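Local coordinates for In2-1 family protein, glutathione transferase lambda3 (Populus trichocarpa, PDB 4PQI) that probably acts as a glutathione-dependent thiol transferase, a monomeric Lambda-class enzyme of land plants that binds glutathione, at residues K34-Y39 and K61-I66. Residues are numbered along the deposited sequence; the frame is centred on the assembly and turned at random.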
loop_
_atom_site.group_PDB
_atom_site.type_symbol
_atom_site.label_atom_id
_atom_site.label_comp_id
_atom_site.label_asym_id
_atom_site.label_seq_id
_atom_site.Cartn_x
_atom_site.Cartn_y
_atom_site.Cartn_z
ATOM N N LYS A 34 -14.662 -9.331 4.675
ATOM C CA LYS A 34 -13.849 -9.752 3.539
ATOM C C LYS A 34 -13.174 -8.575 2.840
ATOM O O LYS A 34 -13.787 -7.533 2.629
ATOM C CB LYS A 34 -14.704 -10.530 2.520
ATOM C CG LYS A 34 -15.545 -11.666 3.119
ATOM C CD LYS A 34 -16.151 -12.548 2.030
ATOM C CE LYS A 34 -17.204 -13.493 2.620
ATOM N NZ LYS A 34 -18.331 -12.732 3.232
ATOM N N LEU A 35 -11.908 -8.759 2.484
ATOM C CA LEU A 35 -11.176 -7.796 1.657
ATOM C C LEU A 35 -10.991 -8.338 0.238
ATOM O O LEU A 35 -10.190 -9.255 0.024
ATOM C CB LEU A 35 -9.805 -7.530 2.285
ATOM C CG LEU A 35 -8.910 -6.550 1.524
ATOM C CD1 LEU A 35 -9.558 -5.157 1.485
ATOM C CD2 LEU A 35 -7.531 -6.492 2.170
ATOM N N TYR A 36 -11.743 -7.789 -0.717
ATOM C CA TYR A 36 -11.621 -8.163 -2.130
ATOM C C TYR A 36 -10.378 -7.466 -2.658
ATOM O O TYR A 36 -10.223 -6.252 -2.494
ATOM C CB TYR A 36 -12.872 -7.733 -2.917
ATOM C CG TYR A 36 -14.110 -8.468 -2.453
ATOM C CD1 TYR A 36 -14.473 -9.685 -3.020
ATOM C CD2 TYR A 36 -14.874 -7.984 -1.404
ATOM C CE1 TYR A 36 -15.595 -10.387 -2.569
ATOM C CE2 TYR A 36 -15.994 -8.673 -0.944
ATOM C CZ TYR A 36 -16.347 -9.875 -1.530
ATOM O OH TYR A 36 -17.455 -10.558 -1.073
ATOM N N THR A 37 -9.474 -8.232 -3.262
ATOM C CA THR A 37 -8.137 -7.726 -3.503
ATOM C C THR A 37 -7.474 -8.415 -4.694
ATOM O O THR A 37 -8.060 -9.302 -5.310
ATOM C CB THR A 37 -7.282 -7.901 -2.234
ATOM O OG1 THR A 37 -6.010 -7.278 -2.425
ATOM C CG2 THR A 37 -7.093 -9.374 -1.898
ATOM N N CYS A 38 -6.270 -7.959 -5.027
ATOM C CA CYS A 38 -5.407 -8.591 -6.019
ATOM C C CYS A 38 -3.997 -8.517 -5.442
ATOM O O CYS A 38 -3.559 -7.452 -5.001
ATOM C CB CYS A 38 -5.485 -7.874 -7.383
ATOM S SG CYS A 38 -4.147 -8.310 -8.581
ATOM N N TYR A 39 -3.291 -9.641 -5.425
ATOM C CA TYR A 39 -2.031 -9.731 -4.685
ATOM C C TYR A 39 -0.925 -8.780 -5.151
ATOM O O TYR A 39 -0.015 -8.470 -4.384
ATOM C CB TYR A 39 -1.491 -11.160 -4.699
ATOM C CG TYR A 39 -2.226 -12.135 -3.809
ATOM C CD1 TYR A 39 -2.509 -11.834 -2.481
ATOM C CD2 TYR A 39 -2.643 -13.371 -4.305
ATOM C CE1 TYR A 39 -3.187 -12.747 -1.668
ATOM C CE2 TYR A 39 -3.310 -14.282 -3.508
ATOM C CZ TYR A 39 -3.577 -13.978 -2.193
ATOM O OH TYR A 39 -4.241 -14.914 -1.417
ATOM N N LYS A 61 -10.978 -11.706 6.052
ATOM C CA LYS A 61 -10.675 -12.734 5.070
ATOM C C LYS A 61 -10.236 -12.093 3.754
ATOM O O LYS A 61 -10.850 -11.132 3.293
ATOM C CB LYS A 61 -11.898 -13.621 4.842
ATOM C CG LYS A 61 -12.433 -14.315 6.097
ATOM C CD LYS A 61 -11.337 -15.104 6.807
ATOM C CE LYS A 61 -11.862 -15.892 8.005
ATOM N NZ LYS A 61 -10.728 -16.516 8.766
ATOM N N LEU A 62 -9.169 -12.608 3.145
ATOM C CA LEU A 62 -8.810 -12.166 1.793
ATOM C C LEU A 62 -9.621 -12.903 0.702
ATOM O O LEU A 62 -9.823 -14.116 0.765
ATOM C CB LEU A 62 -7.320 -12.376 1.536
ATOM C CG LEU A 62 -6.365 -11.681 2.496
ATOM C CD1 LEU A 62 -4.920 -11.993 2.126
ATOM C CD2 LEU A 62 -6.619 -10.184 2.487
ATOM N N VAL A 63 -10.083 -12.154 -0.287
ATOM C CA VAL A 63 -10.664 -12.729 -1.496
ATOM C C VAL A 63 -9.855 -12.171 -2.658
ATOM O O VAL A 63 -10.173 -11.100 -3.172
ATOM C CB VAL A 63 -12.140 -12.312 -1.657
ATOM C CG1 VAL A 63 -12.763 -12.998 -2.872
ATOM C CG2 VAL A 63 -12.929 -12.639 -0.392
ATOM N N PRO A 64 -8.772 -12.871 -3.050
ATOM C CA PRO A 64 -7.938 -12.383 -4.156
ATOM C C PRO A 64 -8.505 -12.759 -5.535
ATOM O O PRO A 64 -9.009 -13.866 -5.740
ATOM C CB PRO A 64 -6.595 -13.064 -3.890
ATOM C CG PRO A 64 -6.997 -14.403 -3.300
ATOM C CD PRO A 64 -8.197 -14.073 -2.415
ATOM N N LEU A 65 -8.430 -11.809 -6.465
ATOM C CA LEU A 65 -8.999 -11.947 -7.795
ATOM C C LEU A 65 -7.895 -11.847 -8.819
ATOM O O LEU A 65 -6.884 -11.186 -8.590
ATOM C CB LEU A 65 -9.997 -10.802 -8.058
ATOM C CG LEU A 65 -11.090 -10.597 -7.013
ATOM C CD1 LEU A 65 -11.951 -9.359 -7.327
ATOM C CD2 LEU A 65 -11.942 -11.869 -6.922
ATOM N N ILE A 66 -8.073 -12.505 -9.956
ATOM C CA ILE A 66 -7.207 -12.253 -11.095
ATOM C C ILE A 66 -7.879 -11.137 -11.882
ATOM O O ILE A 66 -8.879 -11.376 -12.550
ATOM C CB ILE A 66 -7.081 -13.488 -12.000
ATOM C CG1 ILE A 66 -6.565 -14.693 -11.210
ATOM C CG2 ILE A 66 -6.163 -13.188 -13.165
ATOM C CD1 ILE A 66 -6.602 -15.998 -12.015
HETATM O O HOH W 1 -4.627 -11.764 -6.807
#
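Tyr39 folds back from just beyond the end of strand 34-37 so that its ring lies over Pro64 of strand 61-64. CG leaves CB anti to the carbonyl carbon (chi1 -74°), which swings the ring back toward strand 61-64; CE2 closes to 3.5 Å of Pro64 CB, and CE1 has Leu62 CD1 at the ring edge. Pro64 CB sits over the ring face, 3.8 Å from the centroid, a CH-pi contact suited to a rigid apolar ring; CZ also touches Pro64 CG. OH, passing Pro64 CG, ends in a hydrogen bond to Ala16 O. An alanine here would probably leave Pro64 without its aromatic cover and Ala16 O without its mate. One water joins Tyr39 N to Leu65 O. Along the strands run Leu35 N to Lys61 O (2.7 Å), Val63 N to Leu35 O and Thr37 N to Val63 O; Leu65 N to Thr37 O carries this parallel ladder one step past strand 61-64. Pro64, lacking an N-H, fits because its nitrogen is not needed here. Beta-branched Val63 sets CG1 3.7 Å from Tyr36 CD1, while Leu35 and Leu62 line the face packed on helix 42-54. This is the beta-alpha-beta unit of the thioredoxin-like glutathione transferase domain, with Cys38 close to bound glutathione.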